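Local coordinates for protein indole-3-acetic acid-amido synthetase GH3.15 (Arabidopsis thaliana, PDB 6E1Q) that joins indole-3-butyric acid, a precursor of auxin, to glutamine and possibly cysteine at the expense of ATP, and also conjugates the herbicide 2,4-DB, at residues C13-L17 with S123-L128; K55-K59 with G355-F359; F144-T148 with T161-S165; Q307-L311 with M461-F465; L432-D437 with G476-I480. One frame throughout, in Å; residues are numbered along the deposited sequence.

Contact 1 (C13-L17 with S123-L128); sequences CLSLL and SLYAPL
Leu124 fits between three side chains of the helix that crosses it, and its two methyls part company to do so. With CG anti to the backbone N (chi1 -172°), CD1 is laid against the backbone of Cys13, 3.6 Å from Cys13 O, while CD2 meets Leu16 CD2 at 3.6 Å, the two leucines crossing at about a right angle. Leu17 runs past Leu124 in the opposite direction and brings its CD2 to 3.9 Å from Leu124 CG; its other methyl, CD1, reaches Leu128 CD1. Beside this cluster the Pro127 ring fills in, its CG 3.7 Å from Cys13 CB. Leu124, Leu17, Cys13 and Pro127 form a tight, buried cluster. Leu16, though in close contact, and Leu14 are partly exposed and form the outer side. Leu14 makes its contact through one methyl, CD2, which sits 3.6 Å from Leu128 CA, and Ser123 scarcely takes part, its hydroxyl being bonded to Ser120 O. The two short axes pass 8.5 Å apart at -106°, a steep crossing that confines the contact to a patch. Helix 10-22 thus lies across helix 112-132, with Phe5 and Pro3 of the N-terminal loop packed alongside and Phe337 touching Leu128.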
# COMPACT_ATOMS: atom_id res chain seq x y z
N CYS A 13 -25.84 5.30 -9.77
CA CYS A 13 -24.45 4.85 -9.67
C CYS A 13 -24.38 3.36 -9.38
O CYS A 13 -23.63 2.62 -10.04
CB CYS A 13 -23.72 5.67 -8.60
SG CYS A 13 -23.34 7.37 -9.11
N LEU A 14 -25.15 2.88 -8.39
CA LEU A 14 -25.15 1.46 -8.05
C LEU A 14 -25.66 0.62 -9.21
O LEU A 14 -25.18 -0.50 -9.43
CB LEU A 14 -26.01 1.23 -6.81
CG LEU A 14 -25.60 1.98 -5.53
CD1 LEU A 14 -26.68 1.84 -4.47
CD2 LEU A 14 -24.27 1.46 -5.02
N SER A 15 -26.65 1.14 -9.95
CA SER A 15 -27.13 0.41 -11.12
C SER A 15 -26.05 0.31 -12.20
O SER A 15 -25.95 -0.71 -12.89
CB SER A 15 -28.39 1.07 -11.67
OG SER A 15 -28.68 0.57 -12.95
N LEU A 16 -25.22 1.34 -12.34
CA LEU A 16 -24.14 1.27 -13.32
C LEU A 16 -23.07 0.26 -12.89
O LEU A 16 -22.51 -0.45 -13.73
CB LEU A 16 -23.51 2.66 -13.49
CG LEU A 16 -22.57 2.76 -14.70
CD1 LEU A 16 -23.31 2.31 -15.95
CD2 LEU A 16 -22.03 4.17 -14.86
N LEU A 17 -22.77 0.20 -11.59
CA LEU A 17 -21.81 -0.80 -11.12
C LEU A 17 -22.32 -2.21 -11.41
O LEU A 17 -21.53 -3.12 -11.70
CB LEU A 17 -21.55 -0.62 -9.63
CG LEU A 17 -20.83 0.64 -9.15
CD1 LEU A 17 -20.84 0.72 -7.63
CD2 LEU A 17 -19.39 0.69 -9.68
N SER A 123 -15.88 8.31 -8.18
CA SER A 123 -17.14 8.90 -7.77
C SER A 123 -18.29 7.96 -8.08
O SER A 123 -19.32 8.00 -7.41
CB SER A 123 -17.35 10.26 -8.45
OG SER A 123 -17.72 10.10 -9.82
N LEU A 124 -18.11 7.10 -9.09
CA LEU A 124 -19.08 6.05 -9.34
C LEU A 124 -19.16 5.08 -8.17
O LEU A 124 -20.24 4.57 -7.85
CB LEU A 124 -18.71 5.30 -10.61
CG LEU A 124 -19.72 4.28 -11.12
CD1 LEU A 124 -21.08 4.94 -11.19
CD2 LEU A 124 -19.30 3.80 -12.49
N TYR A 125 -18.05 4.84 -7.49
CA TYR A 125 -17.98 3.82 -6.46
C TYR A 125 -18.35 4.33 -5.08
O TYR A 125 -18.82 3.54 -4.24
CB TYR A 125 -16.57 3.20 -6.46
CG TYR A 125 -16.32 2.24 -5.32
CD1 TYR A 125 -16.83 0.94 -5.36
CD2 TYR A 125 -15.59 2.62 -4.21
CE1 TYR A 125 -16.60 0.04 -4.30
CE2 TYR A 125 -15.37 1.74 -3.15
CZ TYR A 125 -15.87 0.45 -3.20
OH TYR A 125 -15.63 -0.41 -2.14
N ALA A 126 -18.16 5.63 -4.81
CA ALA A 126 -18.46 6.16 -3.48
C ALA A 126 -19.89 5.89 -2.99
O ALA A 126 -20.05 5.57 -1.79
CB ALA A 126 -18.15 7.66 -3.45
N PRO A 127 -20.94 6.00 -3.81
CA PRO A 127 -22.28 5.66 -3.28
C PRO A 127 -22.38 4.25 -2.71
O PRO A 127 -23.15 4.02 -1.77
CB PRO A 127 -23.20 5.84 -4.50
CG PRO A 127 -22.48 6.82 -5.36
CD PRO A 127 -21.02 6.51 -5.19
N LEU A 128 -21.61 3.30 -3.24
CA LEU A 128 -21.59 1.98 -2.62
C LEU A 128 -21.02 2.03 -1.22
O LEU A 128 -21.56 1.43 -0.29
CB LEU A 128 -20.82 0.99 -3.50
CG LEU A 128 -21.05 -0.46 -3.08
CD1 LEU A 128 -21.16 -1.33 -4.30
CD2 LEU A 128 -19.93 -0.95 -2.17

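Contact 2 (K55-K59 with G355-F359); sequences KQNFK and GYFEF
Lys59 and Glu358 reach toward each other from opposite directions and form a salt bridge, Lys59 NZ lying 2.8 Å from Glu358 OE2. The ammonium comes to the anti side of that oxygen, 16° out of the carboxylate plane. The lysine gets there by bending at chi2 (-117°), while Glu358 is extended beyond CG. The other carboxylate oxygen, Glu358 OE1, lies 3.7 Å from Phe58 CE2, at the edge of the phenyl ring and near its plane. Phe58 also reaches Tyr356: Phe58 CE2 and Tyr356 CE2 are 4.0 Å apart, and the rings stand almost perpendicular, at 88°, in an oblique pairing with centroids 5.8 Å apart. At the phenol end Lys55 crosses the tyrosine at about a right angle and brings NZ to 3.3 Å from Tyr356 OH, near the ring plane, a weak hydrogen bond.

Helix 55-61 packs on strand 356-361, which lies between strands 390-396 and 379-381. The axes of 55-59 and 356-359 stay 13.1 Å apart, so long side chains do all the bridging. Tyr356 and Glu358, two residues apart on the strand, both point toward the helix and tie the N-terminal domain to the central one.

Further out, the charges are shared. Lys59 NZ has a second carboxylate in Asp381, Lys55 NZ is paired with Asp29, and Glu358 OE2 also takes Arg403, so that one oxygen is gripped by two cations, which probably keeps the glutamate ionised. Helix 24-38 lies against the same group, its Leu32 touching both Lys55 and Tyr356 and its Leu36 touching Phe58.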
# COMPACT_ATOMS: atom_id res chain seq x y z
N LYS A 55 -8.52 -9.16 -31.76
CA LYS A 55 -7.98 -9.73 -30.54
C LYS A 55 -6.94 -10.80 -30.83
O LYS A 55 -5.92 -10.90 -30.12
CB LYS A 55 -9.10 -10.30 -29.67
CG LYS A 55 -8.57 -10.90 -28.37
CD LYS A 55 -9.65 -11.55 -27.53
CE LYS A 55 -10.67 -10.54 -27.04
NZ LYS A 55 -11.40 -11.09 -25.86
N GLN A 56 -7.16 -11.61 -31.86
CA GLN A 56 -6.28 -12.75 -32.09
C GLN A 56 -4.90 -12.32 -32.55
O GLN A 56 -3.89 -12.90 -32.14
CB GLN A 56 -6.92 -13.72 -33.09
CG GLN A 56 -6.68 -15.19 -32.75
CD GLN A 56 -6.70 -15.46 -31.25
OE1 GLN A 56 -7.61 -15.04 -30.53
NE2 GLN A 56 -5.67 -16.16 -30.77
N ASN A 57 -4.82 -11.30 -33.41
CA ASN A 57 -3.52 -10.75 -33.76
C ASN A 57 -2.85 -10.12 -32.55
O ASN A 57 -1.62 -10.17 -32.40
CB ASN A 57 -3.66 -9.74 -34.89
CG ASN A 57 -3.70 -10.40 -36.25
OD1 ASN A 57 -2.85 -11.23 -36.57
ND2 ASN A 57 -4.68 -10.03 -37.07
N PHE A 58 -3.64 -9.51 -31.66
CA PHE A 58 -3.11 -8.98 -30.41
C PHE A 58 -2.43 -10.08 -29.61
O PHE A 58 -1.26 -9.96 -29.23
CB PHE A 58 -4.25 -8.32 -29.63
CG PHE A 58 -3.88 -7.85 -28.24
CD1 PHE A 58 -3.36 -6.59 -28.03
CD2 PHE A 58 -4.15 -8.66 -27.14
CE1 PHE A 58 -3.05 -6.16 -26.76
CE2 PHE A 58 -3.84 -8.23 -25.87
CZ PHE A 58 -3.32 -6.97 -25.67
N LYS A 59 -3.14 -11.20 -29.39
CA LYS A 59 -2.62 -12.27 -28.55
C LYS A 59 -1.40 -12.93 -29.17
O LYS A 59 -0.48 -13.33 -28.45
CB LYS A 59 -3.71 -13.31 -28.27
CG LYS A 59 -4.93 -12.78 -27.50
CD LYS A 59 -5.08 -13.46 -26.14
CE LYS A 59 -6.35 -13.03 -25.41
NZ LYS A 59 -6.29 -13.29 -23.92
N GLY A 355 -9.44 -1.04 -18.19
CA GLY A 355 -8.33 -1.57 -18.96
C GLY A 355 -8.68 -2.95 -19.45
O GLY A 355 -9.72 -3.50 -19.11
N TYR A 356 -7.81 -3.49 -20.31
CA TYR A 356 -7.94 -4.86 -20.77
C TYR A 356 -7.03 -5.74 -19.93
O TYR A 356 -5.81 -5.50 -19.87
CB TYR A 356 -7.59 -5.01 -22.26
CG TYR A 356 -7.85 -6.40 -22.80
CD1 TYR A 356 -9.15 -6.82 -23.08
CD2 TYR A 356 -6.81 -7.30 -23.01
CE1 TYR A 356 -9.40 -8.09 -23.57
CE2 TYR A 356 -7.05 -8.58 -23.50
CZ TYR A 356 -8.35 -8.97 -23.78
OH TYR A 356 -8.62 -10.23 -24.27
N PHE A 357 -7.61 -6.74 -19.28
CA PHE A 357 -6.95 -7.48 -18.20
C PHE A 357 -6.78 -8.93 -18.60
O PHE A 357 -7.77 -9.64 -18.84
CB PHE A 357 -7.76 -7.39 -16.91
CG PHE A 357 -7.98 -5.99 -16.42
CD1 PHE A 357 -6.93 -5.26 -15.90
CD2 PHE A 357 -9.23 -5.42 -16.45
CE1 PHE A 357 -7.12 -3.97 -15.44
CE2 PHE A 357 -9.44 -4.15 -15.98
CZ PHE A 357 -8.38 -3.41 -15.49
N GLU A 358 -5.53 -9.38 -18.68
CA GLU A 358 -5.22 -10.79 -18.82
C GLU A 358 -4.55 -11.29 -17.55
O GLU A 358 -4.18 -10.52 -16.66
CB GLU A 358 -4.33 -11.04 -20.04
CG GLU A 358 -5.00 -10.68 -21.36
CD GLU A 358 -4.02 -10.71 -22.52
OE1 GLU A 358 -3.17 -9.80 -22.59
OE2 GLU A 358 -4.11 -11.64 -23.35
N PHE A 359 -4.39 -12.61 -17.46
CA PHE A 359 -3.89 -13.20 -16.23
C PHE A 359 -2.93 -14.33 -16.56
O PHE A 359 -3.29 -15.27 -17.27
CB PHE A 359 -5.03 -13.66 -15.33
CG PHE A 359 -5.85 -12.52 -14.82
CD1 PHE A 359 -6.90 -12.01 -15.58
CD2 PHE A 359 -5.50 -11.87 -13.64
CE1 PHE A 359 -7.62 -10.91 -15.14
CE2 PHE A 359 -6.22 -10.78 -13.20
CZ PHE A 359 -7.28 -10.31 -13.95

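Contact 3 (F144-T148 with T161-S165); sequences FYFVT and TMVTS. With CFA ((2,4-dichlorophenoxy)acetic acid), chain C.
Tyr145 spans the gap from its loop to the N-terminus of helix 162-172, where Thr161 is the N-cap, in a pocket that holds (2,4-dichlorophenoxy)acetic acid. Tyr145 CB already lies 4.0 Å from CL4 of the bound molecule. A chi1 of -175° swings the Tyr145 ring away from its own backbone N toward the helix start, and Tyr145 CD1 comes nearer the same chlorine, at 3.5 Å. Over the ring stands Val163: its CG1 is 3.6 Å from the Tyr145 ring centroid and only 6° off the normal, a well-centred CH-pi contact. The same methyl also borders the chlorine, so valine and tyrosine together make a wall against the dichlorophenyl group. A second ligand molecule, lined by Phe325 and Phe332, touches Val163 too. Farther along, Tyr145 CE2 has Thr164 OG1 at the ring edge, near the plane; Val147 CG1 approaches that oxygen more loosely. Thr164 OG1 is itself bonded to Ala187 O. The tip, Tyr145 OH, is hydrogen-bonded to Thr161 OG1 at 2.7 Å, the two side chains coming from opposite directions. Thr161 OG1 has a further task as the helix cap: it accepts from Thr164 N at 3.1 Å, with an N-H...O angle of 159°.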
# COMPACT_ATOMS: atom_id res chain seq x y z
N PHE A 144 -4.10 11.06 5.88
CA PHE A 144 -2.74 11.27 6.34
C PHE A 144 -1.82 10.95 5.17
O PHE A 144 -1.58 9.80 4.85
CB PHE A 144 -2.44 10.42 7.57
CG PHE A 144 -3.31 10.76 8.74
CD1 PHE A 144 -3.19 11.99 9.36
CD2 PHE A 144 -4.26 9.87 9.21
CE1 PHE A 144 -3.99 12.32 10.44
CE2 PHE A 144 -5.06 10.19 10.28
CZ PHE A 144 -4.91 11.42 10.91
N TYR A 145 -1.31 11.99 4.54
CA TYR A 145 -0.48 11.83 3.36
C TYR A 145 0.26 13.13 3.18
O TYR A 145 -0.36 14.19 3.21
CB TYR A 145 -1.32 11.55 2.11
CG TYR A 145 -0.45 11.27 0.90
CD1 TYR A 145 0.06 10.00 0.69
CD2 TYR A 145 -0.10 12.27 -0.00
CE1 TYR A 145 0.86 9.72 -0.39
CE2 TYR A 145 0.72 12.00 -1.09
CZ TYR A 145 1.20 10.72 -1.28
OH TYR A 145 2.01 10.38 -2.34
N PHE A 146 1.57 13.06 2.97
CA PHE A 146 2.24 14.26 2.52
C PHE A 146 3.47 13.88 1.70
O PHE A 146 3.98 12.77 1.80
CB PHE A 146 2.58 15.21 3.68
CG PHE A 146 3.22 14.54 4.87
CD1 PHE A 146 4.56 14.21 4.85
CD2 PHE A 146 2.48 14.31 6.02
CE1 PHE A 146 5.16 13.62 5.96
CE2 PHE A 146 3.08 13.71 7.13
CZ PHE A 146 4.42 13.37 7.10
N VAL A 147 3.89 14.81 0.85
CA VAL A 147 5.00 14.60 -0.07
C VAL A 147 6.13 15.54 0.29
O VAL A 147 5.90 16.71 0.62
CB VAL A 147 4.55 14.79 -1.54
CG1 VAL A 147 3.81 16.09 -1.70
CG2 VAL A 147 5.75 14.77 -2.45
N THR A 148 7.37 15.04 0.23
CA THR A 148 8.54 15.78 0.68
C THR A 148 9.40 16.30 -0.47
O THR A 148 10.28 17.13 -0.22
CB THR A 148 9.41 14.91 1.60
OG1 THR A 148 9.99 13.83 0.85
CG2 THR A 148 8.56 14.34 2.72
N THR A 161 3.53 11.36 -7.45
CA THR A 161 2.85 10.14 -7.02
C THR A 161 1.44 10.12 -7.57
O THR A 161 0.88 11.16 -7.96
CB THR A 161 2.81 10.01 -5.50
OG1 THR A 161 2.10 11.12 -4.93
CG2 THR A 161 4.24 9.99 -4.93
N MET A 162 0.86 8.92 -7.62
CA MET A 162 -0.52 8.79 -8.07
C MET A 162 -1.48 9.49 -7.11
O MET A 162 -2.44 10.15 -7.55
CB MET A 162 -0.89 7.32 -8.22
CG MET A 162 -2.36 7.10 -8.42
SD MET A 162 -2.76 7.45 -10.14
CE MET A 162 -4.05 8.68 -9.96
N VAL A 163 -1.25 9.35 -5.80
CA VAL A 163 -2.09 10.02 -4.82
C VAL A 163 -2.07 11.53 -5.04
O VAL A 163 -3.12 12.18 -5.11
CB VAL A 163 -1.64 9.65 -3.39
CG1 VAL A 163 -2.39 10.50 -2.40
CG2 VAL A 163 -1.88 8.16 -3.14
N THR A 164 -0.87 12.11 -5.16
CA THR A 164 -0.80 13.55 -5.38
C THR A 164 -1.54 13.94 -6.66
O THR A 164 -2.30 14.92 -6.67
CB THR A 164 0.65 14.02 -5.46
OG1 THR A 164 1.30 13.79 -4.21
CG2 THR A 164 0.70 15.49 -5.81
N SER A 165 -1.33 13.18 -7.74
CA SER A 165 -2.01 13.48 -8.99
C SER A 165 -3.52 13.38 -8.83
O SER A 165 -4.28 14.21 -9.36
CB SER A 165 -1.54 12.53 -10.09
OG SER A 165 -0.17 12.74 -10.35
C1 CFA C . -9.63 7.71 1.77
C2 CFA C . -9.49 6.88 0.49
C1' CFA C . -7.13 6.55 0.58
C2' CFA C . -6.02 5.72 0.72
C3' CFA C . -4.76 6.27 0.71
C4' CFA C . -4.61 7.62 0.58
C5' CFA C . -5.69 8.46 0.44
CL3 CFA C . -6.15 3.95 0.90
C6' CFA C . -6.95 7.92 0.44
O1 CFA C . -10.22 8.82 1.74
O2 CFA C . -9.14 7.28 2.84
O1' CFA C . -8.41 5.99 0.59
CL4 CFA C . -2.97 8.29 0.58

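Contact 4 (Q307-L311 with M461-F465); sequences QYIPL and MLMDF
Tyr308 and Asp464 cross at a slant, the phenol ring and the carboxylate turned 81° against each other. Tyr308 OH comes 2.6 Å from Asp464 OD1, a weak hydrogen bond, and 3.1 Å from Asp464 OD2, which lies in the plane of the ring. The ring gets there because its CG is anti to the carbonyl carbon (chi1 -55°), which carries the hydroxyl to Asp464, with Tyr308 CE1 3.7 Å from Met463 O. A phenylalanine here would probably leave the carboxylate without its phenol partner and the ring less firmly held. Asp464 is further held by Arg559 and Thr557.

Gln307 meets Phe465 at about a right angle. Its amide is turned 84° from the ring, and Gln307 CD lies 4.0 Å from Phe465 CE1, at the ring edge; the amide itself is bonded to Thr449 and Lys452 of helix 441-452. A water links the backbones, donating to Leu462 O and, weakly, to Gln307 O. At the other end two methionines press their ends on the first turn of helix 309-316. Leu311 CD2 touches Met463 CE at 3.5 Å, the side chains again at about a right angle, and Met461, bent at chi3, puts CE 3.6 Å from Pro310 CB.

Strand 461-470 is an edge strand of the C-terminal domain's sheet within this chain. What meets here is the interface between the large N-terminal domain and the smaller C-terminal domain of an ANL-type adenylating enzyme, the domain pair whose relative rotation accompanies catalysis in that superfamily.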
# COMPACT_ATOMS: atom_id res chain seq x y z
N GLN A 307 0.14 -7.69 8.48
CA GLN A 307 0.84 -7.88 9.75
C GLN A 307 0.43 -6.86 10.80
O GLN A 307 0.49 -7.15 12.00
CB GLN A 307 2.35 -7.79 9.53
CG GLN A 307 2.93 -8.94 8.69
CD GLN A 307 2.86 -10.30 9.39
OE1 GLN A 307 3.09 -10.41 10.61
NE2 GLN A 307 2.54 -11.34 8.63
N TYR A 308 0.03 -5.66 10.38
CA TYR A 308 -0.27 -4.57 11.29
C TYR A 308 -1.72 -4.55 11.73
O TYR A 308 -2.10 -3.68 12.53
CB TYR A 308 0.09 -3.23 10.64
CG TYR A 308 1.53 -3.21 10.17
CD1 TYR A 308 2.57 -2.96 11.06
CD2 TYR A 308 1.86 -3.47 8.83
CE1 TYR A 308 3.91 -2.97 10.62
CE2 TYR A 308 3.18 -3.47 8.37
CZ TYR A 308 4.20 -3.23 9.27
OH TYR A 308 5.51 -3.24 8.82
N ILE A 309 -2.53 -5.47 11.23
CA ILE A 309 -3.96 -5.44 11.56
C ILE A 309 -4.21 -5.54 13.07
O ILE A 309 -4.96 -4.70 13.59
CB ILE A 309 -4.70 -6.53 10.75
CG1 ILE A 309 -4.79 -6.14 9.28
CG2 ILE A 309 -6.10 -6.76 11.31
CD1 ILE A 309 -5.33 -7.30 8.42
N PRO A 310 -3.62 -6.49 13.79
CA PRO A 310 -3.91 -6.54 15.24
C PRO A 310 -3.58 -5.25 15.97
O PRO A 310 -4.35 -4.81 16.82
CB PRO A 310 -3.04 -7.72 15.73
CG PRO A 310 -2.92 -8.61 14.54
CD PRO A 310 -2.83 -7.66 13.36
N LEU A 311 -2.45 -4.62 15.64
CA LEU A 311 -2.09 -3.39 16.33
C LEU A 311 -3.00 -2.23 15.92
O LEU A 311 -3.42 -1.43 16.77
CB LEU A 311 -0.63 -3.06 16.06
CG LEU A 311 -0.15 -1.80 16.79
CD1 LEU A 311 -0.30 -1.94 18.30
CD2 LEU A 311 1.29 -1.49 16.39
N MET A 461 3.15 -8.99 21.72
CA MET A 461 2.74 -8.76 20.34
C MET A 461 3.98 -8.48 19.50
O MET A 461 4.92 -7.82 19.96
CB MET A 461 1.77 -7.56 20.24
CG MET A 461 1.02 -7.47 18.89
SD MET A 461 -0.06 -6.01 18.72
CE MET A 461 -1.67 -6.75 18.96
N LEU A 462 4.00 -9.00 18.28
CA LEU A 462 5.05 -8.66 17.34
C LEU A 462 4.67 -7.34 16.66
O LEU A 462 3.62 -7.26 16.02
CB LEU A 462 5.24 -9.79 16.32
CG LEU A 462 6.26 -9.50 15.23
CD1 LEU A 462 7.66 -9.33 15.84
CD2 LEU A 462 6.22 -10.64 14.18
N MET A 463 5.49 -6.30 16.83
CA MET A 463 5.15 -5.01 16.22
C MET A 463 5.63 -4.89 14.78
O MET A 463 4.94 -4.28 13.96
CB MET A 463 5.73 -3.87 17.05
CG MET A 463 5.50 -4.06 18.55
SD MET A 463 3.79 -3.82 19.07
CE MET A 463 3.63 -2.04 18.98
N ASP A 464 6.81 -5.41 14.47
CA ASP A 464 7.33 -5.37 13.11
C ASP A 464 8.44 -6.40 13.02
O ASP A 464 8.95 -6.85 14.05
CB ASP A 464 7.87 -3.96 12.73
CG ASP A 464 7.56 -3.57 11.27
OD1 ASP A 464 7.17 -4.44 10.48
OD2 ASP A 464 7.63 -2.37 10.94
N PHE A 465 8.83 -6.76 11.80
CA PHE A 465 9.94 -7.68 11.60
C PHE A 465 10.61 -7.41 10.26
O PHE A 465 10.02 -6.82 9.35
CB PHE A 465 9.49 -9.14 11.66
CG PHE A 465 8.81 -9.61 10.41
CD1 PHE A 465 7.44 -9.44 10.25
CD2 PHE A 465 9.54 -10.22 9.40
CE1 PHE A 465 6.81 -9.88 9.10
CE2 PHE A 465 8.92 -10.65 8.24
CZ PHE A 465 7.56 -10.47 8.09
O HOH W 1 3.22 -7.99 13.71

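Contact 5 (L432-D437 with G476-I480); sequences LSIDMD and GHYVI
Leu432 CD1 lies over one face of the Tyr478 ring, 4.0 Å from its centroid and 20° off the normal, displaced toward the rim on the CD2 side. Farther along the same ring, Leu432 CB comes 3.7 Å from Tyr478 CZ. At an edge, near the ring plane, Ile434 CG1 rests 3.7 Å from Tyr478 CE1, while its CD1 presses on the backbone where Gly476 joins His477, 3.4 Å from Gly476 C. Gly476 has no CB, and Ile434 CG2 sits close to where one would be, so the close approach of loop and strand depends on the bare backbone there.

Outward from this centre lies the phenol. Tyr478 OH donates to the anti lone pair of Asp437 OD2 at 2.7 Å, and is bonded to Thr439 as well. Asp437 OD2 also accepts from Ile434 N at 2.6 Å, on its syn side and almost straight at 176°, while Asp437 OD1 takes Asp435 N at 2.7 Å. Chi1 of 53° puts the aspartate CG between its own backbone N and carbonyl carbon, folding the carboxylate back over the loop to collect both amides. A leucine in place of Tyr478 would probably leave Asp437 OD2 without its phenol donor and open a gap beneath Leu432.

Ser433 OG donates to Asp437 O and closes the loop on itself. The whole is a compact loop between strands 430-432 and 439-440, held together by Asp437 and packed on strand 477-485 of the C-terminal domain's four-stranded mixed sheet.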
# COMPACT_ATOMS: atom_id res chain seq x y z
N LEU A 432 14.78 -14.09 0.90
CA LEU A 432 15.91 -14.75 1.56
C LEU A 432 16.40 -15.91 0.71
O LEU A 432 15.60 -16.66 0.14
CB LEU A 432 15.52 -15.24 2.96
CG LEU A 432 15.16 -14.16 3.96
CD1 LEU A 432 14.44 -14.78 5.19
CD2 LEU A 432 16.39 -13.36 4.36
N SER A 433 17.72 -16.07 0.66
CA SER A 433 18.34 -17.16 -0.10
C SER A 433 19.76 -17.38 0.41
O SER A 433 20.62 -16.52 0.21
CB SER A 433 18.36 -16.86 -1.59
OG SER A 433 19.02 -17.91 -2.26
N ILE A 434 19.99 -18.52 1.05
CA ILE A 434 21.36 -18.89 1.40
C ILE A 434 22.08 -19.43 0.17
O ILE A 434 23.17 -18.96 -0.19
CB ILE A 434 21.36 -19.89 2.56
CG1 ILE A 434 20.83 -19.20 3.82
CG2 ILE A 434 22.76 -20.46 2.78
CD1 ILE A 434 20.54 -20.12 4.95
N ASP A 435 21.48 -20.41 -0.52
CA ASP A 435 22.01 -20.83 -1.81
C ASP A 435 20.85 -21.16 -2.75
O ASP A 435 20.40 -20.29 -3.51
CB ASP A 435 22.96 -22.02 -1.66
CG ASP A 435 23.25 -22.73 -2.98
OD1 ASP A 435 23.71 -22.04 -3.92
OD2 ASP A 435 23.05 -23.96 -3.06
N MET A 436 20.35 -22.40 -2.69
CA MET A 436 19.27 -22.82 -3.57
C MET A 436 17.92 -22.73 -2.88
O MET A 436 16.89 -22.88 -3.54
CB MET A 436 19.53 -24.25 -4.12
CG MET A 436 18.43 -24.88 -4.98
SD MET A 436 18.69 -26.63 -5.28
CE MET A 436 19.65 -27.12 -3.87
N ASP A 437 17.92 -22.44 -1.58
CA ASP A 437 16.71 -21.99 -0.92
C ASP A 437 16.34 -20.62 -1.48
O ASP A 437 17.20 -19.74 -1.62
CB ASP A 437 16.91 -21.91 0.60
CG ASP A 437 18.12 -21.09 1.00
OD1 ASP A 437 19.26 -21.49 0.67
OD2 ASP A 437 17.93 -20.04 1.66
N GLY A 476 25.15 -21.44 6.60
CA GLY A 476 24.33 -20.25 6.59
C GLY A 476 22.98 -20.49 7.24
O GLY A 476 22.49 -21.62 7.32
N HIS A 477 22.38 -19.41 7.73
CA HIS A 477 21.05 -19.51 8.33
C HIS A 477 20.33 -18.17 8.25
O HIS A 477 20.94 -17.12 8.05
CB HIS A 477 21.12 -20.02 9.78
CG HIS A 477 21.62 -19.00 10.75
ND1 HIS A 477 22.96 -18.69 10.89
CD2 HIS A 477 20.97 -18.22 11.64
CE1 HIS A 477 23.11 -17.78 11.83
NE2 HIS A 477 21.91 -17.47 12.30
N TYR A 478 19.01 -18.23 8.40
CA TYR A 478 18.18 -17.04 8.40
C TYR A 478 18.22 -16.37 9.76
O TYR A 478 18.22 -17.03 10.81
CB TYR A 478 16.73 -17.37 8.07
CG TYR A 478 16.47 -17.87 6.67
CD1 TYR A 478 17.48 -17.94 5.73
CD2 TYR A 478 15.19 -18.25 6.29
CE1 TYR A 478 17.22 -18.40 4.44
CE2 TYR A 478 14.92 -18.69 5.02
CZ TYR A 478 15.93 -18.77 4.10
OH TYR A 478 15.66 -19.23 2.84
N VAL A 479 18.22 -15.04 9.74
CA VAL A 479 18.05 -14.20 10.92
C VAL A 479 16.76 -13.41 10.74
O VAL A 479 16.63 -12.65 9.76
CB VAL A 479 19.24 -13.24 11.09
CG1 VAL A 479 18.95 -12.24 12.19
CG2 VAL A 479 20.52 -14.01 11.40
N ILE A 480 15.82 -13.55 11.68
CA ILE A 480 14.61 -12.74 11.71
C ILE A 480 14.67 -11.77 12.89
O ILE A 480 14.82 -12.20 14.05
CB ILE A 480 13.34 -13.60 11.77
CG1 ILE A 480 13.51 -14.87 10.94
CG2 ILE A 480 12.13 -12.80 11.31
CD1 ILE A 480 13.52 -14.64 9.45

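Only contacts 4 and 5 touch: Phe465 CD2 packs on Ile480 CG2 at 4.1 Å, since strands 461-470 and 477-485 are neighbours in the C-terminal sheet. Contact 3 lines the pocket of a bound (2,4-dichlorophenoxy)acetic acid, and its Val163 also touches a second one. Contact 1 is farther off, its centre 25 Å from that of contact 3, though the Tyr125 side chain is about 8 Å from a ligand and about 4 Å from Phe325 of the ATP site, while Tyr308 of contact 4 is about 14 Å from a ligand. Contacts 2 and 5 lie away from the ligand and ATP sites, their centres 39 Å apart. Contact 2 joins N-terminal and central domains, contact 4 N- and C-terminal ones.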